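Local coordinates for protein exotoxin 3 (Staphylococcus aureus, PDB 2R61) that binds the sialylated glycan sialyl Lewis X as a staphylococcal superantigen-like protein and probably acts through sialic-acid-bearing host glycans, at residues E12-D17 with K160-D165; N34-R39 with A71-G76; G63-R68 with R190-I195; F93-V98 with L186-M191. One frame throughout, in Å; residues are numbered along the deposited sequence.

Contact 1 of 4, residues E12-D17 with K160-D165. Unlike the reference sequence in segment 160-165: D165 (reference Ala).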
# COMPACT_ATOMS: atom_id res chain seq x y z
N GLU A 12 20.17 -16.86 7.21
CA GLU A 12 21.05 -15.64 7.08
C GLU A 12 20.96 -14.65 8.27
O GLU A 12 19.98 -14.62 9.00
CB GLU A 12 20.79 -14.92 5.75
CG GLU A 12 21.58 -15.50 4.60
CD GLU A 12 21.37 -14.73 3.32
OE1 GLU A 12 20.93 -13.57 3.37
OE2 GLU A 12 21.64 -15.30 2.24
N ASN A 13 21.99 -13.81 8.41
CA ASN A 13 22.28 -13.06 9.64
C ASN A 13 21.95 -11.57 9.56
O ASN A 13 22.84 -10.74 9.67
CB ASN A 13 23.79 -13.20 9.93
CG ASN A 13 24.07 -13.65 11.34
OD1 ASN A 13 23.76 -12.96 12.31
ND2 ASN A 13 24.66 -14.83 11.46
N VAL A 14 20.67 -11.25 9.40
CA VAL A 14 20.25 -9.94 8.85
C VAL A 14 20.36 -8.69 9.79
O VAL A 14 20.17 -8.82 10.99
CB VAL A 14 18.83 -10.06 8.16
CG1 VAL A 14 18.79 -11.27 7.24
CG2 VAL A 14 17.71 -10.17 9.17
N THR A 15 20.67 -7.51 9.23
CA THR A 15 20.76 -6.24 10.01
C THR A 15 19.44 -5.61 10.48
O THR A 15 18.37 -5.97 10.02
CB THR A 15 21.61 -5.14 9.31
OG1 THR A 15 21.77 -5.44 7.91
CG2 THR A 15 22.98 -4.98 10.03
N LYS A 16 19.52 -4.63 11.37
CA LYS A 16 18.31 -4.16 12.03
C LYS A 16 17.32 -3.48 11.10
O LYS A 16 16.12 -3.39 11.41
CB LYS A 16 18.59 -3.30 13.27
CG LYS A 16 17.51 -3.49 14.34
CD LYS A 16 17.08 -2.18 14.99
CE LYS A 16 15.72 -2.32 15.71
NZ LYS A 16 15.09 -0.98 15.98
N ASP A 17 17.80 -2.99 9.96
CA ASP A 17 16.91 -2.33 8.99
C ASP A 17 16.03 -3.32 8.26
O ASP A 17 14.94 -2.94 7.79
CB ASP A 17 17.70 -1.49 7.99
CG ASP A 17 19.00 -2.10 7.68
OD1 ASP A 17 19.92 -1.91 8.52
OD2 ASP A 17 19.09 -2.81 6.65
N LYS A 160 13.57 -13.03 6.05
CA LYS A 160 14.36 -13.96 6.86
C LYS A 160 15.79 -14.01 6.37
O LYS A 160 16.71 -14.08 7.19
CB LYS A 160 13.73 -15.35 6.95
CG LYS A 160 12.92 -15.52 8.24
CD LYS A 160 11.64 -16.35 7.98
CE LYS A 160 10.79 -16.58 9.25
NZ LYS A 160 11.49 -17.53 10.18
N LYS A 161 15.97 -13.95 5.05
CA LYS A 161 17.28 -13.74 4.46
C LYS A 161 17.35 -12.31 3.94
O LYS A 161 16.30 -11.63 3.83
CB LYS A 161 17.54 -14.73 3.31
CG LYS A 161 16.92 -16.14 3.45
CD LYS A 161 17.42 -17.08 2.36
CE LYS A 161 18.36 -18.13 2.95
NZ LYS A 161 18.97 -19.07 1.93
N PHE A 162 18.56 -11.83 3.64
CA PHE A 162 18.79 -10.52 3.03
C PHE A 162 18.02 -10.46 1.72
O PHE A 162 18.22 -11.34 0.86
CB PHE A 162 20.27 -10.28 2.74
CG PHE A 162 21.07 -9.93 3.95
CD1 PHE A 162 20.95 -8.66 4.53
CD2 PHE A 162 21.92 -10.86 4.52
CE1 PHE A 162 21.68 -8.32 5.67
CE2 PHE A 162 22.66 -10.53 5.65
CZ PHE A 162 22.55 -9.25 6.23
N PRO A 163 17.14 -9.46 1.55
CA PRO A 163 16.38 -9.33 0.32
C PRO A 163 17.19 -8.99 -0.93
O PRO A 163 16.71 -9.30 -2.01
CB PRO A 163 15.41 -8.19 0.62
CG PRO A 163 16.04 -7.44 1.76
CD PRO A 163 16.79 -8.43 2.55
N LYS A 164 18.36 -8.36 -0.81
CA LYS A 164 19.16 -7.94 -1.99
C LYS A 164 18.29 -7.27 -3.08
O LYS A 164 17.53 -6.36 -2.75
CB LYS A 164 19.98 -9.11 -2.54
CG LYS A 164 20.97 -9.64 -1.52
CD LYS A 164 21.83 -10.75 -2.07
CE LYS A 164 23.11 -10.87 -1.23
NZ LYS A 164 23.60 -12.29 -1.17
N ASP A 165 18.36 -7.74 -4.34
CA ASP A 165 17.49 -7.18 -5.42
C ASP A 165 16.02 -7.64 -5.43
O ASP A 165 15.37 -7.57 -6.47
CB ASP A 165 18.06 -7.43 -6.82
CG ASP A 165 19.43 -6.79 -7.05
OD1 ASP A 165 19.63 -5.61 -6.64
OD2 ASP A 165 20.31 -7.49 -7.64
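The one directional bond between E12-D17 and K160-D165 runs from the backbone N of F162 to E12 OE1, 3.0 Å long with an N-H...O angle of 154°. The amide reaches OE1 on the anti side of the carboxylate and from well out of its plane, 33° away. E12 brings its carboxylate there with a side chain that is extended beyond CG and crosses K161 at about a right angle, OE1 standing 3.6 Å from K161 CB. The other carboxylate oxygen, OE2, forms a salt bridge with R208 at the C-terminal end of the chain, whose guanidinium also hydrogen-bonds the carbonyl of F162. The ammonium groups of K161 and K164 stay several ångströms from OE2 and could add only a diffuse electrostatic pull.

The contact thus ties the modelled start of the chain, just ahead of helix 16-25, to the loop between helix 141-156 and strand 167-172 of the beta-grasp domain. The N-terminal helix of these two-domain toxins begins here, with T15 in the N-cap position although its side chain makes no capping bond.

The F162 ring is met both over a face and at its edge. V14 CG1 lies over the middle of one face, 4.1 Å from the centroid and 6° off the ring normal, a CH-pi contact; the same methyl also touches the carbonyl oxygen of K160. The T15 hydroxyl comes to the rim of the ring in its plane, OG1 being 3.6 Å from F162 CE1. Beyond the two segments, the F162 side chain also packs on I18, and V14 on F19, both in helix 16-25.

Contact 2 of 4, residues N34-R39 with A71-G76. Unlike the reference sequence in segment 71-76: A71 (reference Lys). With SRT (S,R meso-tartaric acid), chain D.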
# COMPACT_ATOMS: atom_id res chain seq x y z
N ASN A 34 -15.57 4.75 2.48
CA ASN A 34 -16.63 5.77 2.39
C ASN A 34 -16.69 6.68 3.62
O ASN A 34 -17.78 6.99 4.13
CB ASN A 34 -17.99 5.10 2.10
CG ASN A 34 -19.13 6.10 1.98
OD1 ASN A 34 -18.93 7.21 1.49
ND2 ASN A 34 -20.33 5.73 2.44
N VAL A 35 -15.53 7.10 4.11
CA VAL A 35 -15.42 8.02 5.26
C VAL A 35 -15.31 9.47 4.78
O VAL A 35 -14.83 9.74 3.68
CB VAL A 35 -14.17 7.71 6.13
CG1 VAL A 35 -14.32 6.39 6.83
CG2 VAL A 35 -12.87 7.71 5.27
N THR A 36 -15.74 10.39 5.63
CA THR A 36 -15.64 11.82 5.39
C THR A 36 -14.42 12.35 6.11
O THR A 36 -14.35 12.24 7.35
CB THR A 36 -16.87 12.57 5.98
OG1 THR A 36 -18.04 12.12 5.31
CG2 THR A 36 -16.79 14.06 5.79
N GLY A 37 -13.48 12.95 5.37
CA GLY A 37 -12.31 13.59 5.99
C GLY A 37 -12.28 15.10 5.84
O GLY A 37 -12.81 15.64 4.87
N TYR A 38 -11.64 15.78 6.79
CA TYR A 38 -11.60 17.25 6.83
C TYR A 38 -10.18 17.74 6.66
O TYR A 38 -9.27 17.25 7.32
CB TYR A 38 -12.17 17.77 8.17
CG TYR A 38 -13.64 17.42 8.32
CD1 TYR A 38 -14.00 16.13 8.67
CD2 TYR A 38 -14.65 18.35 8.05
CE1 TYR A 38 -15.33 15.76 8.76
CE2 TYR A 38 -15.99 18.00 8.14
CZ TYR A 38 -16.32 16.69 8.50
OH TYR A 38 -17.62 16.23 8.62
N ARG A 39 -9.98 18.70 5.77
CA ARG A 39 -8.66 19.30 5.58
C ARG A 39 -8.22 20.25 6.73
O ARG A 39 -9.02 21.00 7.34
CB ARG A 39 -8.53 19.92 4.17
CG ARG A 39 -8.80 18.85 3.11
CD ARG A 39 -8.10 19.05 1.80
NE ARG A 39 -6.90 19.87 1.90
CZ ARG A 39 -6.63 20.82 1.02
NH1 ARG A 39 -7.47 21.05 0.02
NH2 ARG A 39 -5.52 21.56 1.13
N ALA A 71 -11.59 22.34 -0.84
CA ALA A 71 -11.23 23.38 0.13
C ALA A 71 -11.14 22.82 1.59
O ALA A 71 -10.12 23.07 2.28
CB ALA A 71 -12.20 24.55 0.06
N ARG A 72 -12.16 22.04 2.02
CA ARG A 72 -12.26 21.60 3.43
C ARG A 72 -12.94 20.24 3.73
O ARG A 72 -12.26 19.33 4.16
CB ARG A 72 -12.82 22.70 4.34
CG ARG A 72 -12.17 22.72 5.71
CD ARG A 72 -12.29 24.11 6.33
NE ARG A 72 -12.44 24.02 7.78
CZ ARG A 72 -12.96 24.98 8.56
NH1 ARG A 72 -13.38 26.13 8.06
NH2 ARG A 72 -13.06 24.78 9.87
N LYS A 73 -14.25 20.10 3.54
CA LYS A 73 -14.92 18.80 3.81
C LYS A 73 -15.01 17.92 2.58
O LYS A 73 -15.33 18.39 1.50
CB LYS A 73 -16.32 18.97 4.40
CG LYS A 73 -17.16 17.72 4.36
CD LYS A 73 -18.48 17.96 5.04
CE LYS A 73 -19.37 16.75 4.88
NZ LYS A 73 -20.70 17.06 5.45
N ASN A 74 -14.75 16.63 2.78
CA ASN A 74 -14.45 15.66 1.73
C ASN A 74 -15.11 14.28 1.92
O ASN A 74 -14.43 13.33 2.36
CB ASN A 74 -12.94 15.46 1.69
CG ASN A 74 -12.22 16.46 0.80
OD1 ASN A 74 -11.85 16.12 -0.32
ND2 ASN A 74 -11.99 17.67 1.31
N PRO A 75 -16.41 14.13 1.55
CA PRO A 75 -17.05 12.82 1.79
C PRO A 75 -16.55 11.74 0.86
O PRO A 75 -15.79 12.03 -0.07
CB PRO A 75 -18.55 13.09 1.52
CG PRO A 75 -18.61 14.35 0.74
CD PRO A 75 -17.32 15.11 0.92
N GLY A 76 -16.94 10.50 1.13
CA GLY A 76 -16.83 9.42 0.18
C GLY A 76 -15.42 8.98 -0.11
O GLY A 76 -15.12 8.54 -1.24
O1 SRT D . -7.78 22.13 -2.60
O11 SRT D . -6.67 23.68 -1.51
C1 SRT D . -7.23 23.26 -2.54
C2 SRT D . -7.23 24.13 -3.78
O2 SRT D . -5.87 24.35 -4.19
C3 SRT D . -7.92 23.52 -5.01
O3 SRT D . -8.99 22.61 -4.64
C4 SRT D . -8.40 24.63 -5.94
O4 SRT D . -8.02 25.82 -5.76
O41 SRT D . -9.16 24.31 -6.89
O HOH W 1 -18.60 9.86 3.42
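Y38 and K73 lie side by side and point the same way on one face of the sheet. The lysine is fully extended, CG anti to the backbone N (chi1 165°), and this carries its methylenes along the tyrosine from K73 CB, 3.9 Å from Y38 CE2, to CD and CE near the hydroxyl. T36 joins the same row: its CG2 meets K73 CE at 3.8 Å, the two side chains crossing at a slant, while T36 OG1 turns to P75 and to a water that also bonds the carbonyl of N34 and the amide of G76.

Strands 35-39 and 73-75 run antiparallel, 73-75 being an edge strand beside 35-41 in the OB-fold domain. G37 and N74 are a hydrogen-bonded pair and Y38 and K73 a non-hydrogen-bonded one. The amide of G37 donates to N74 O at 3.2 Å; the return bond from N74 N is weak. Farther along, R39 N reaches R72 O at 2.9 Å and 171°.

On the opposite face N74 packs its amide against the R39 chain, ND2 3.8 Å from R39 CG. R39 bends at chi3 (24°), and its NH1 grips both oxygens of one tartrate carboxylate, O1 at 2.9 Å and O11 at 3.1 Å. O1 lies in the guanidinium plane. I66 and L69 complete this pocket, and NH1 has a further weak bond to the K70 carbonyl.

Contact 3 of 4, residues G63-R68 with R190-I195. With SIA (N-acetyl-alpha-neuraminic acid), chain B; SRT (S,R meso-tartaric acid), chain D; GAL (beta-D-galactopyranose), chain C.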
# COMPACT_ATOMS: atom_id res chain seq x y z
N GLY A 63 1.18 16.93 -1.89
CA GLY A 63 0.81 17.88 -2.91
C GLY A 63 -0.20 17.31 -3.90
O GLY A 63 -1.22 17.97 -4.18
N LYS A 64 0.07 16.10 -4.40
CA LYS A 64 -0.78 15.46 -5.40
C LYS A 64 -2.15 15.10 -4.84
O LYS A 64 -3.09 14.87 -5.61
CB LYS A 64 -0.11 14.23 -6.01
CG LYS A 64 0.84 13.47 -5.10
CD LYS A 64 1.26 12.18 -5.77
CE LYS A 64 2.57 11.61 -5.24
NZ LYS A 64 3.78 12.01 -6.02
N ASP A 65 -2.26 15.03 -3.52
CA ASP A 65 -3.54 14.73 -2.89
C ASP A 65 -4.40 15.98 -2.92
O ASP A 65 -5.58 15.94 -3.30
CB ASP A 65 -3.34 14.30 -1.45
CG ASP A 65 -2.86 12.88 -1.33
OD1 ASP A 65 -3.43 12.02 -2.00
OD2 ASP A 65 -1.92 12.59 -0.56
N ILE A 66 -3.82 17.11 -2.51
CA ILE A 66 -4.49 18.37 -2.59
C ILE A 66 -5.12 18.61 -3.96
O ILE A 66 -6.26 19.03 -4.04
CB ILE A 66 -3.55 19.49 -2.22
CG1 ILE A 66 -3.04 19.27 -0.79
CG2 ILE A 66 -4.28 20.82 -2.35
CD1 ILE A 66 -2.15 20.40 -0.24
N GLU A 67 -4.41 18.30 -5.05
CA GLU A 67 -4.94 18.60 -6.37
C GLU A 67 -6.25 17.87 -6.68
O GLU A 67 -6.91 18.17 -7.67
CB GLU A 67 -3.89 18.35 -7.46
CG GLU A 67 -2.57 19.14 -7.30
CD GLU A 67 -2.62 20.63 -7.76
OE1 GLU A 67 -3.60 21.37 -7.42
OE2 GLU A 67 -1.66 21.08 -8.46
N ARG A 68 -6.64 16.92 -5.82
CA ARG A 68 -7.87 16.11 -6.00
C ARG A 68 -8.88 16.21 -4.86
O ARG A 68 -9.93 15.57 -4.90
CB ARG A 68 -7.60 14.63 -6.29
CG ARG A 68 -6.18 14.17 -6.20
CD ARG A 68 -6.12 12.73 -6.63
NE ARG A 68 -5.33 11.98 -5.66
CZ ARG A 68 -4.15 11.38 -5.91
NH1 ARG A 68 -3.61 11.40 -7.13
NH2 ARG A 68 -3.51 10.76 -4.92
N ARG A 190 5.35 8.20 -2.71
CA ARG A 190 4.70 7.20 -3.58
C ARG A 190 3.40 6.63 -2.95
O ARG A 190 2.61 5.91 -3.63
CB ARG A 190 5.66 6.06 -3.96
CG ARG A 190 6.83 6.44 -4.88
CD ARG A 190 7.79 5.23 -5.26
NE ARG A 190 7.19 4.41 -6.30
CZ ARG A 190 7.37 3.10 -6.49
NH1 ARG A 190 8.20 2.36 -5.74
NH2 ARG A 190 6.72 2.49 -7.47
N MET A 191 3.17 6.91 -1.67
CA MET A 191 2.02 6.33 -0.96
C MET A 191 0.67 6.99 -1.36
O MET A 191 -0.43 6.48 -1.04
CB MET A 191 2.25 6.38 0.54
CG MET A 191 3.23 5.36 1.01
SD MET A 191 3.68 5.57 2.74
CE MET A 191 4.83 4.20 2.93
N SER A 192 0.79 8.13 -2.07
CA SER A 192 -0.33 8.85 -2.64
C SER A 192 -0.51 8.60 -4.15
O SER A 192 -1.40 9.16 -4.75
CB SER A 192 -0.15 10.34 -2.36
OG SER A 192 -0.25 10.56 -0.98
N ASP A 193 0.33 7.75 -4.76
CA ASP A 193 0.14 7.43 -6.19
C ASP A 193 -1.00 6.45 -6.31
O ASP A 193 -1.04 5.47 -5.60
CB ASP A 193 1.40 6.88 -6.82
CG ASP A 193 2.50 7.90 -6.95
OD1 ASP A 193 2.23 9.11 -7.12
OD2 ASP A 193 3.67 7.50 -6.88
N VAL A 194 -1.94 6.73 -7.20
CA VAL A 194 -3.18 5.95 -7.30
C VAL A 194 -3.23 5.36 -8.71
O VAL A 194 -2.98 6.09 -9.67
CB VAL A 194 -4.40 6.89 -7.09
CG1 VAL A 194 -5.69 6.23 -7.52
CG2 VAL A 194 -4.46 7.44 -5.62
N ILE A 195 -3.53 4.06 -8.84
CA ILE A 195 -3.68 3.43 -10.15
C ILE A 195 -5.08 2.85 -10.28
O ILE A 195 -5.81 2.76 -9.29
CB ILE A 195 -2.60 2.35 -10.40
CG1 ILE A 195 -2.79 1.13 -9.48
CG2 ILE A 195 -1.26 2.96 -10.18
CD1 ILE A 195 -1.67 0.08 -9.51
C1 SIA B . 8.67 1.91 -11.55
C2 SIA B . 8.93 3.28 -12.21
C3 SIA B . 9.01 3.22 -13.74
C4 SIA B . 7.64 3.16 -14.37
C5 SIA B . 6.66 4.22 -13.83
C6 SIA B . 6.62 4.10 -12.32
C7 SIA B . 5.68 5.10 -11.64
C8 SIA B . 5.85 4.94 -10.14
C9 SIA B . 4.81 5.73 -9.33
C10 SIA B . 4.50 4.43 -15.10
C11 SIA B . 4.87 5.81 -15.48
N5 SIA B . 5.37 3.75 -14.32
O1A SIA B . 7.90 1.82 -10.55
O1B SIA B . 9.27 0.90 -11.97
O4 SIA B . 7.72 3.36 -15.79
O6 SIA B . 7.94 4.26 -11.81
O7 SIA B . 5.86 6.48 -12.04
O8 SIA B . 5.79 3.53 -9.87
O9 SIA B . 5.15 5.59 -7.93
O10 SIA B . 3.42 3.93 -15.47
O1 SRT D . -7.78 22.13 -2.60
O11 SRT D . -6.67 23.68 -1.51
C1 SRT D . -7.23 23.26 -2.54
C2 SRT D . -7.23 24.13 -3.78
O2 SRT D . -5.87 24.35 -4.19
C3 SRT D . -7.92 23.52 -5.01
O3 SRT D . -8.99 22.61 -4.64
C4 SRT D . -8.40 24.63 -5.94
O4 SRT D . -8.02 25.82 -5.76
O41 SRT D . -9.16 24.31 -6.89
C1 GAL C . 11.81 5.32 -8.86
C2 GAL C . 11.41 5.10 -10.31
C3 GAL C . 10.47 3.92 -10.43
C4 GAL C . 11.00 2.69 -9.70
C5 GAL C . 11.19 3.08 -8.23
C6 GAL C . 11.68 1.94 -7.36
O2 GAL C . 10.75 6.27 -10.74
O3 GAL C . 10.19 3.65 -11.78
O4 GAL C . 12.21 2.18 -10.27
O5 GAL C . 12.16 4.10 -8.19
O6 GAL C . 12.14 2.52 -6.17
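K64 reaches D193 with a chain that is straight to CE and then bends (chi4 -94°), leaving NZ 3.5 Å from D193 OD1 in a long salt bridge, with K64 CD near S192 CB. The other carboxylate oxygen of the aspartate works on the far side: D193 OD2 accepts a bond from O9 of the bound sialic acid at 2.6 Å. The nearby ammonium may favour the charged form of D193, a residue of the glycan site, and help hold its orientation.

D65 takes a bond from S192 OG on the syn side of its OD2, 2.7 Å long. That same oxygen also receives the backbone N of F62. Here the short helix 63-66 of the OB-fold domain meets the R190-D193 type I turn of the beta-grasp domain, so the contact lies on the domain interface. From the same turn R190 bonds the sialic acid glycerol chain, with NE to O9 at 2.9 Å and NH2 to O8 at 2.8 Å; the galactose lies over a face of its guanidinium.

At the end of the segment, R68 NH2 donates to S192 O at 2.7 Å, with the oxygen 7° from the guanidinium plane and the donor in the carbonyl plane. V194 CG2 sits over one face of the group, 3.5 Å from NH2. R68 NH2 also forms a salt bridge with D65 OD1, its hydrogen bond weak, which draws the arginine and the aspartate together beside S192.

Contact 4 of 4, residues F93-V98 with L186-M191. Unlike the reference sequence in segment 93-98: F93 (reference Tyr). Unlike the reference sequence in segment 186-191: P188 (reference Thr), H189 (reference Asn). With NAG (2-acetamido-2-deoxy-beta-D-glucopyranose), chain E; SIA (N-acetyl-alpha-neuraminic acid), chain B; GAL (beta-D-galactopyranose), chain C.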
# COMPACT_ATOMS: atom_id res chain seq x y z
N PHE A 93 0.73 9.24 13.15
CA PHE A 93 0.27 9.61 11.79
C PHE A 93 0.35 8.44 10.86
O PHE A 93 1.14 7.54 11.08
CB PHE A 93 1.17 10.70 11.17
CG PHE A 93 1.22 11.98 11.96
CD1 PHE A 93 0.18 12.91 11.88
CD2 PHE A 93 2.33 12.26 12.80
CE1 PHE A 93 0.22 14.12 12.65
CE2 PHE A 93 2.40 13.45 13.57
CZ PHE A 93 1.33 14.39 13.50
N SER A 94 -0.43 8.49 9.78
CA SER A 94 -0.24 7.59 8.63
C SER A 94 -0.04 8.41 7.34
O SER A 94 -0.70 9.42 7.17
CB SER A 94 -1.44 6.63 8.49
OG SER A 94 -1.30 5.75 7.39
N TYR A 95 0.88 7.99 6.47
CA TYR A 95 1.22 8.75 5.26
C TYR A 95 0.39 8.32 4.05
O TYR A 95 0.48 7.18 3.59
CB TYR A 95 2.71 8.61 4.89
CG TYR A 95 3.73 9.10 5.90
CD1 TYR A 95 3.44 10.17 6.75
CD2 TYR A 95 5.00 8.49 5.99
CE1 TYR A 95 4.38 10.63 7.69
CE2 TYR A 95 5.97 8.93 6.91
CZ TYR A 95 5.66 10.01 7.76
OH TYR A 95 6.57 10.49 8.70
N GLY A 96 -0.40 9.23 3.51
CA GLY A 96 -1.10 8.99 2.25
C GLY A 96 -2.19 7.94 2.24
O GLY A 96 -3.05 7.91 3.09
N GLY A 97 -2.16 7.08 1.23
CA GLY A 97 -3.16 6.03 1.07
C GLY A 97 -4.61 6.43 0.81
O GLY A 97 -5.49 5.53 0.87
N VAL A 98 -4.88 7.71 0.49
CA VAL A 98 -6.26 8.19 0.13
C VAL A 98 -6.72 7.91 -1.32
O VAL A 98 -5.97 8.14 -2.25
CB VAL A 98 -6.46 9.70 0.30
CG1 VAL A 98 -7.87 10.02 -0.02
CG2 VAL A 98 -6.16 10.18 1.72
N LEU A 186 8.87 1.68 1.14
CA LEU A 186 8.30 2.50 0.08
C LEU A 186 8.41 3.98 0.45
O LEU A 186 7.96 4.39 1.50
CB LEU A 186 6.85 2.12 -0.14
CG LEU A 186 6.11 2.77 -1.30
CD1 LEU A 186 6.62 2.22 -2.61
CD2 LEU A 186 4.61 2.61 -1.21
N GLN A 187 9.01 4.77 -0.41
CA GLN A 187 9.24 6.17 -0.10
C GLN A 187 7.87 6.84 0.11
O GLN A 187 6.93 6.58 -0.63
CB GLN A 187 10.07 6.81 -1.22
CG GLN A 187 11.55 6.41 -1.25
CD GLN A 187 12.46 7.45 -1.98
OE1 GLN A 187 13.67 7.24 -2.13
NE2 GLN A 187 11.87 8.58 -2.41
N PRO A 188 7.72 7.63 1.18
CA PRO A 188 6.50 8.39 1.45
C PRO A 188 5.74 8.96 0.23
O PRO A 188 4.55 8.66 0.07
CB PRO A 188 7.00 9.52 2.35
CG PRO A 188 8.12 8.89 3.12
CD PRO A 188 8.70 7.77 2.28
N HIS A 189 6.40 9.76 -0.60
CA HIS A 189 5.75 10.45 -1.73
C HIS A 189 5.05 9.51 -2.75
O HIS A 189 4.26 10.01 -3.59
CB HIS A 189 6.75 11.36 -2.45
CG HIS A 189 7.74 10.62 -3.30
ND1 HIS A 189 9.02 10.32 -2.88
CD2 HIS A 189 7.63 10.10 -4.55
CE1 HIS A 189 9.65 9.64 -3.82
NE2 HIS A 189 8.83 9.50 -4.85
N ARG A 190 5.35 8.20 -2.71
CA ARG A 190 4.70 7.20 -3.58
C ARG A 190 3.40 6.63 -2.95
O ARG A 190 2.61 5.91 -3.63
CB ARG A 190 5.66 6.06 -3.96
CG ARG A 190 6.83 6.44 -4.88
CD ARG A 190 7.79 5.23 -5.26
NE ARG A 190 7.19 4.41 -6.30
CZ ARG A 190 7.37 3.10 -6.49
NH1 ARG A 190 8.20 2.36 -5.74
NH2 ARG A 190 6.72 2.49 -7.47
N MET A 191 3.17 6.91 -1.67
CA MET A 191 2.02 6.33 -0.96
C MET A 191 0.67 6.99 -1.36
O MET A 191 -0.43 6.48 -1.04
CB MET A 191 2.25 6.38 0.54
CG MET A 191 3.23 5.36 1.01
SD MET A 191 3.68 5.57 2.74
CE MET A 191 4.83 4.20 2.93
C1 NAG E . 13.46 9.25 -5.88
C2 NAG E . 14.27 7.96 -5.87
C3 NAG E . 14.10 7.14 -7.16
C4 NAG E . 12.63 7.01 -7.56
C5 NAG E . 11.94 8.39 -7.55
C6 NAG E . 10.47 8.30 -7.97
C7 NAG E . 16.27 7.81 -4.61
C8 NAG E . 17.69 8.26 -4.32
N2 NAG E . 15.66 8.34 -5.66
O1 NAG E . 13.55 9.74 -4.55
O3 NAG E . 14.69 5.86 -7.06
O4 NAG E . 12.59 6.41 -8.86
O5 NAG E . 12.10 9.05 -6.30
O6 NAG E . 9.72 7.86 -6.87
O7 NAG E . 15.67 6.97 -3.90
C1 SIA B . 8.67 1.91 -11.55
C2 SIA B . 8.93 3.28 -12.21
C3 SIA B . 9.01 3.22 -13.74
C4 SIA B . 7.64 3.16 -14.37
C5 SIA B . 6.66 4.22 -13.83
C6 SIA B . 6.62 4.10 -12.32
C7 SIA B . 5.68 5.10 -11.64
C8 SIA B . 5.85 4.94 -10.14
C9 SIA B . 4.81 5.73 -9.33
C10 SIA B . 4.50 4.43 -15.10
C11 SIA B . 4.87 5.81 -15.48
N5 SIA B . 5.37 3.75 -14.32
O1A SIA B . 7.90 1.82 -10.55
O1B SIA B . 9.27 0.90 -11.97
O4 SIA B . 7.72 3.36 -15.79
O6 SIA B . 7.94 4.26 -11.81
O7 SIA B . 5.86 6.48 -12.04
O8 SIA B . 5.79 3.53 -9.87
O9 SIA B . 5.15 5.59 -7.93
O10 SIA B . 3.42 3.93 -15.47
C1 GAL C . 11.81 5.32 -8.86
C2 GAL C . 11.41 5.10 -10.31
C3 GAL C . 10.47 3.92 -10.43
C4 GAL C . 11.00 2.69 -9.70
C5 GAL C . 11.19 3.08 -8.23
C6 GAL C . 11.68 1.94 -7.36
O2 GAL C . 10.75 6.27 -10.74
O3 GAL C . 10.19 3.65 -11.78
O4 GAL C . 12.21 2.18 -10.27
O5 GAL C . 12.16 4.10 -8.19
O6 GAL C . 12.14 2.52 -6.17
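M191 lays its thioether against the base of Y95, with SD 3.8 Å from Y95 CB and M191 CB 3.6 Å from the Y95 carbonyl oxygen. Its chain is extended beyond CG (chi2 172°), which carries the sulfur past that carbonyl to the tyrosine. P188 adds a looser apolar touch, its CG 4.3 Å from Y95 CD2. The polar link is G97 N to M191 O, 2.9 Å and 151°, with the donor well above the carbonyl plane. G96 and G97 both have positive phi, which glycine adopts readily.

The loop holding M191 is folded by its own bonds, M191 N to P188 O and R190 N to Q187 O, and it offers its other side to the glycan. There H189 NE2 meets O6 of the N-acetylglucosamine at 2.7 Å, the oxygen lying in the plane of the imidazole.

The contact joins strand 93-100 of the OB-fold domain to the loop before strand 194-196 of the beta-grasp domain. Strand 58-61 runs alongside, Y95 resting on Q60, while K142 of helix 141-156 touches M191 and bonds the Y95 carbonyl.

Contact 4 is the buried one and contact 3 is partly buried, whereas contacts 1 and 2 lie at the surface, about 41 Å apart between centres and on opposite sides of the chain's centre. Contacts 3 and 4 share R190 and M191 and meet directly; together they bind the OB-fold domain to the loop that holds the glycan, contact 3 largely through charged and polar groups, contact 4 through apolar packing and a backbone bond. Contact 2 stays within the OB-fold sheet and relies on strand pairing, touching contact 3 where R39 packs on I66 beside the tartrate. Contact 1, lying apart from the others, combines a carboxylate-amide bond with an aromatic face.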